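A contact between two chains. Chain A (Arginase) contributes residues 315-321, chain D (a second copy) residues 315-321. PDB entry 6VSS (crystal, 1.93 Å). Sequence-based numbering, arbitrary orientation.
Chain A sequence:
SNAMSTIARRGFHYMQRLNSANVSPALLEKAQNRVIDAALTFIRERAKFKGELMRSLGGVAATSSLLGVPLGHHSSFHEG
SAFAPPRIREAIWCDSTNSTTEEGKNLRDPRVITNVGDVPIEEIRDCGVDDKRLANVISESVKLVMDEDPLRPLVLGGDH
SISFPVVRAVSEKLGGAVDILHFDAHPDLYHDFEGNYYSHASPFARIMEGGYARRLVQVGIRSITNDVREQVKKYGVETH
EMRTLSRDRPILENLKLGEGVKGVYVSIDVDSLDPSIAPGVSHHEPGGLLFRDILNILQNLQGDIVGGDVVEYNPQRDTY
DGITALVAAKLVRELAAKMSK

Chain A, residues 315-321: PQRDTYD
Chain D, residues 315-321: PQRDTYD

The contact pairs the same seven residues from two copies of the arginase chain in a nearly symmetric, reciprocal arrangement: the tyrosine of each stretch reaches the Gln-Arg-Asp segment of the other. The register is set by A:Gln316 CA to D:Tyr320 CA at 7.2 Å and A:Tyr320 CA to D:Gln316 CA at 7.1 Å, so that position 316 of each stretch faces position 320 of the other. Together the stretches bury 311 Å², most of it on the two tyrosines.

Each backbone turns tightly at its start and then extends. Phi/psi values run from -59/-27 at A:Pro315 through -76/-6 and -120/4 to -76/168 at A:Asp318 and -80/170 at A:Thr319, before returning to -63/-34 at A:Tyr320 and -76/-3 at A:Asp321; chain D follows within about 10°. The turn is closed by D:Asp318 N to D:Pro315 O at 3.2 Å and by a weak bond from A:Asp318 N to A:Pro315 O at 3.3 Å.

Both tyrosines adopt chi1 t (-171° in A, -173° in D). Their CA-to-CB bonds point sideways, yet this rotamer brings the ring ends nearer the partner. With chi2 of -62° in A and 102° in D, A:Tyr320 presents a ring face to D:Gln316 O, which lies 3.7 Å from A:Tyr320 CZ; reciprocally, A:Gln316 O sits over a face of D:Tyr320, 3.9 Å from its CZ. The hydroxyls go deeper, with A:Tyr320 OH 3.3 Å from D:Arg317 CA and D:Tyr320 OH 3.5 Å from A:Arg317 CA.

No direct hydrogen bond crosses the contact; water links the stretches instead. One water donates to A:Arg317 O at 2.4 Å and lies 2.9 Å from D:Tyr320 OH. Its counterpart donates to D:Arg317 O at 2.6 Å and hydrogen-bonds A:Tyr320 OH at 3.2 Å.

The arginines point away at CA-to-CB, although D:Arg317 CB comes within 3.4 Å of A:Tyr320 OH. Chi1 is m, chi2 lies off-well at -112° (A) and -121° (D), and chi3 is m; NE and NH2 are hydrogen-bonded elsewhere in the structure. Both glutamines are m, t, with chi3 -57° in A and -44° in D.

Local bonds accompany the remaining rotamers. A:Asp318 and D:Asp318 are t (chi1 -157° and -154°); A:Thr319 N donates to A:Asp318 OD1 and D:Thr319 N to D:Asp318 OD1, each at 2.8 Å. A:Thr319, D:Thr319, A:Asp321 and D:Asp321 are all p, and A:Thr319 OG1 donates to A:Asp321 OD1, as D:Thr319 OG1 does to D:Asp321 OD1, each at 2.5 Å, a short bond bracketing the tyrosine.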

ATOM      1  N   PRO A 315       9.118  -5.076 -10.889  1.00 22.44           N
ATOM      2  CA  PRO A 315       9.098  -4.030  -9.871  1.00 22.92           C
ATOM      3  C   PRO A 315       7.764  -3.305  -9.645  1.00 22.89           C
ATOM      4  O   PRO A 315       7.544  -2.792  -8.561  1.00 22.17           O
ATOM      5  CB  PRO A 315      10.115  -2.966 -10.323  1.00 23.37           C
ATOM      6  CG  PRO A 315      10.708  -3.474 -11.621  1.00 23.65           C
ATOM      7  CD  PRO A 315      10.155  -4.868 -11.899  1.00 22.61           C
ATOM      8  N   GLN A 316       6.919  -3.233 -10.648  1.00 23.57           N
ATOM      9  CA  GLN A 316       5.642  -2.499 -10.582  1.00 25.40           C
ATOM     10  C   GLN A 316       4.639  -3.310  -9.769  1.00 25.94           C
ATOM     11  O   GLN A 316       3.627  -2.747  -9.413  1.00 25.55           O
ATOM     12  CB  GLN A 316       5.057  -2.256 -11.964  1.00 26.65           C
ATOM     13  CG  GLN A 316       5.962  -1.394 -12.815  1.00 28.14           C
ATOM     14  CD  GLN A 316       5.401  -1.179 -14.204  1.00 29.56           C
ATOM     15  OE1 GLN A 316       5.136  -2.124 -14.939  1.00 28.94           O
ATOM     16  NE2 GLN A 316       5.152   0.084 -14.524  1.00 30.59           N
ATOM     17  N   ARG A 317       4.982  -4.530  -9.373  1.00 26.17           N
ATOM     18  CA  ARG A 317       4.061  -5.357  -8.555  1.00 27.29           C
ATOM     19  C   ARG A 317       4.725  -5.704  -7.228  1.00 26.26           C
ATOM     20  O   ARG A 317       4.140  -6.434  -6.463  1.00 24.65           O
ATOM     21  CB  ARG A 317       3.669  -6.633  -9.290  1.00 29.12           C
ATOM     22  CG  ARG A 317       3.144  -6.399 -10.690  1.00 30.20           C
ATOM     23  CD  ARG A 317       1.686  -6.732 -10.760  1.00 31.63           C
ATOM     24  NE  ARG A 317       1.525  -8.088 -10.360  1.00 34.47           N
ATOM     25  CZ  ARG A 317       0.383  -8.650 -10.042  1.00 36.09           C
ATOM     26  NH1 ARG A 317      -0.735  -7.963 -10.076  1.00 36.89           N
ATOM     27  NH2 ARG A 317       0.364  -9.910  -9.688  1.00 38.00           N
ATOM     28  N   ASP A 318       5.919  -5.172  -6.996  1.00 25.34           N
ATOM     29  CA  ASP A 318       6.655  -5.431  -5.741  1.00 25.92           C
ATOM     30  C   ASP A 318       6.037  -4.599  -4.599  1.00 26.42           C
ATOM     31  O   ASP A 318       5.308  -3.660  -4.843  1.00 25.14           O
ATOM     32  CB  ASP A 318       8.144  -5.146  -5.935  1.00 25.69           C
ATOM     33  CG  ASP A 318       9.080  -5.847  -4.964  1.00 25.85           C
ATOM     34  OD1 ASP A 318       8.604  -6.481  -4.068  1.00 26.08           O
ATOM     35  OD2 ASP A 318      10.273  -5.737  -5.125  1.00 25.28           O
ATOM     36  N   THR A 319       6.421  -4.891  -3.368  1.00 27.69           N
ATOM     37  CA  THR A 319       5.946  -4.065  -2.237  1.00 30.08           C
ATOM     38  C   THR A 319       6.786  -2.775  -2.169  1.00 30.74           C
ATOM     39  O   THR A 319       7.833  -2.693  -2.798  1.00 29.97           O
ATOM     40  CB  THR A 319       6.025  -4.835  -0.919  1.00 31.03           C
ATOM     41  OG1 THR A 319       7.381  -5.235  -0.826  1.00 32.71           O
ATOM     42  CG2 THR A 319       5.123  -6.042  -0.881  1.00 31.40           C
ATOM     43  N   TYR A 320       6.391  -1.808  -1.349  1.00 33.13           N
ATOM     44  CA  TYR A 320       7.125  -0.520  -1.319  1.00 36.37           C
ATOM     45  C   TYR A 320       8.571  -0.694  -0.855  1.00 36.15           C
ATOM     46  O   TYR A 320       9.407   0.020  -1.346  1.00 36.78           O
ATOM     47  CB  TYR A 320       6.300   0.515  -0.567  1.00 44.39           C
ATOM     48  CG  TYR A 320       6.794   1.938  -0.603  1.00 52.69           C
ATOM     49  CD1 TYR A 320       8.023   2.290  -0.085  1.00 57.34           C
ATOM     50  CD2 TYR A 320       6.029   2.943  -1.157  1.00 60.03           C
ATOM     51  CE1 TYR A 320       8.432   3.606  -0.008  1.00 58.58           C
ATOM     52  CE2 TYR A 320       6.447   4.259  -1.141  1.00 60.73           C
ATOM     53  CZ  TYR A 320       7.647   4.593  -0.558  1.00 60.81           C
ATOM     54  OH  TYR A 320       8.057   5.891  -0.547  1.00 64.45           O
ATOM     55  N   ASP A 321       8.831  -1.631   0.048  1.00 36.05           N
ATOM     56  CA  ASP A 321      10.190  -1.936   0.564  1.00 37.22           C
ATOM     57  C   ASP A 321      11.045  -2.729  -0.449  1.00 35.54           C
ATOM     58  O   ASP A 321      12.180  -3.000  -0.125  1.00 33.46           O
ATOM     59  CB  ASP A 321      10.083  -2.688   1.887  1.00 39.82           C
ATOM     60  CG  ASP A 321       9.340  -4.003   1.769  1.00 44.58           C
ATOM     61  OD1 ASP A 321       9.283  -4.541   0.667  1.00 45.71           O
ATOM     62  OD2 ASP A 321       8.823  -4.482   2.780  1.00 47.60           O
TER
ATOM     63  N   PRO D 315      10.321   6.603  -9.023  1.00 22.20           N
ATOM     64  CA  PRO D 315       9.445   5.446  -9.062  1.00 22.88           C
ATOM     65  C   PRO D 315       9.400   4.638  -7.766  1.00 24.55           C
ATOM     66  O   PRO D 315       8.346   4.154  -7.405  1.00 23.02           O
ATOM     67  CB  PRO D 315       9.951   4.581 -10.215  1.00 22.88           C
ATOM     68  CG  PRO D 315      11.075   5.305 -10.842  1.00 22.28           C
ATOM     69  CD  PRO D 315      11.245   6.631 -10.165  1.00 21.74           C
ATOM     70  N   GLN D 316      10.513   4.602  -7.030  1.00 27.02           N
ATOM     71  CA  GLN D 316      10.595   3.836  -5.762  1.00 27.93           C
ATOM     72  C   GLN D 316       9.760   4.477  -4.666  1.00 27.85           C
ATOM     73  O   GLN D 316       9.543   3.789  -3.661  1.00 28.37           O
ATOM     74  CB  GLN D 316      12.048   3.732  -5.341  1.00 30.67           C
ATOM     75  CG  GLN D 316      12.765   2.731  -6.227  1.00 32.97           C
ATOM     76  CD  GLN D 316      14.227   2.563  -5.890  1.00 35.87           C
ATOM     77  OE1 GLN D 316      14.943   3.516  -5.659  1.00 34.12           O
ATOM     78  NE2 GLN D 316      14.700   1.329  -5.929  1.00 37.82           N
ATOM     79  N   ARG D 317       9.334   5.720  -4.823  1.00 27.13           N
ATOM     80  CA  ARG D 317       8.536   6.359  -3.750  1.00 27.66           C
ATOM     81  C   ARG D 317       7.120   6.633  -4.249  1.00 26.09           C
ATOM     82  O   ARG D 317       6.383   7.289  -3.550  1.00 26.12           O
ATOM     83  CB  ARG D 317       9.246   7.603  -3.225  1.00 29.53           C
ATOM     84  CG  ARG D 317      10.701   7.353  -2.876  1.00 31.72           C
ATOM     85  CD  ARG D 317      11.065   7.647  -1.455  1.00 34.62           C
ATOM     86  NE  ARG D 317      10.651   8.996  -1.182  1.00 39.11           N
ATOM     87  CZ  ARG D 317      10.297   9.477  -0.006  1.00 41.85           C
ATOM     88  NH1 ARG D 317      10.330   8.722   1.074  1.00 41.91           N
ATOM     89  NH2 ARG D 317       9.923  10.731   0.094  1.00 43.03           N
ATOM     90  N   ASP D 318       6.774   6.085  -5.410  1.00 24.33           N
ATOM     91  CA  ASP D 318       5.440   6.279  -6.016  1.00 24.78           C
ATOM     92  C   ASP D 318       4.430   5.342  -5.344  1.00 25.61           C
ATOM     93  O   ASP D 318       4.815   4.448  -4.646  1.00 25.00           O
ATOM     94  CB  ASP D 318       5.475   6.066  -7.531  1.00 24.59           C
ATOM     95  CG  ASP D 318       4.408   6.790  -8.347  1.00 23.94           C
ATOM     96  OD1 ASP D 318       3.468   7.298  -7.764  1.00 24.07           O
ATOM     97  OD2 ASP D 318       4.535   6.816  -9.537  1.00 23.78           O
ATOM     98  N   THR D 319       3.155   5.532  -5.637  1.00 27.75           N
ATOM     99  CA  THR D 319       2.120   4.635  -5.070  1.00 27.84           C
ATOM    100  C   THR D 319       2.044   3.354  -5.898  1.00 29.04           C
ATOM    101  O   THR D 319       2.615   3.281  -6.958  1.00 28.14           O
ATOM    102  CB  THR D 319       0.749   5.300  -5.002  1.00 28.31           C
ATOM    103  OG1 THR D 319       0.383   5.640  -6.323  1.00 30.60           O
ATOM    104  CG2 THR D 319       0.718   6.538  -4.144  1.00 28.71           C
ATOM    105  N   TYR D 320       1.225   2.422  -5.471  1.00 29.55           N
ATOM    106  CA  TYR D 320       1.208   1.142  -6.201  1.00 32.71           C
ATOM    107  C   TYR D 320       0.664   1.292  -7.618  1.00 31.37           C
ATOM    108  O   TYR D 320       1.090   0.568  -8.488  1.00 29.70           O
ATOM    109  CB  TYR D 320       0.568   0.084  -5.319  1.00 35.41           C
ATOM    110  CG  TYR D 320       0.657  -1.291  -5.894  1.00 41.51           C
ATOM    111  CD1 TYR D 320       1.581  -2.216  -5.459  1.00 44.60           C
ATOM    112  CD2 TYR D 320      -0.148  -1.640  -6.943  1.00 45.37           C
ATOM    113  CE1 TYR D 320       1.601  -3.494  -5.983  1.00 46.46           C
ATOM    114  CE2 TYR D 320      -0.164  -2.918  -7.466  1.00 48.59           C
ATOM    115  CZ  TYR D 320       0.740  -3.842  -7.004  1.00 48.66           C
ATOM    116  OH  TYR D 320       0.738  -5.090  -7.535  1.00 48.93           O
ATOM    117  N   ASP D 321      -0.229   2.246  -7.820  1.00 31.56           N
ATOM    118  CA  ASP D 321      -0.851   2.494  -9.142  1.00 32.33           C
ATOM    119  C   ASP D 321       0.038   3.360 -10.052  1.00 29.77           C
ATOM    120  O   ASP D 321      -0.427   3.715 -11.075  1.00 32.58           O
ATOM    121  CB  ASP D 321      -2.211   3.149  -8.951  1.00 34.74           C
ATOM    122  CG  ASP D 321      -2.143   4.459  -8.179  1.00 37.33           C
ATOM    123  OD1 ASP D 321      -1.111   5.122  -8.263  1.00 38.12           O
ATOM    124  OD2 ASP D 321      -3.125   4.824  -7.510  1.00 39.39           O
TER
HETATM  125  O   HOH W   1       1.906  -7.417  -6.351  1.00 37.57           O
HETATM  126  O   HOH W   2       6.105   8.343  -1.223  1.00 31.43           O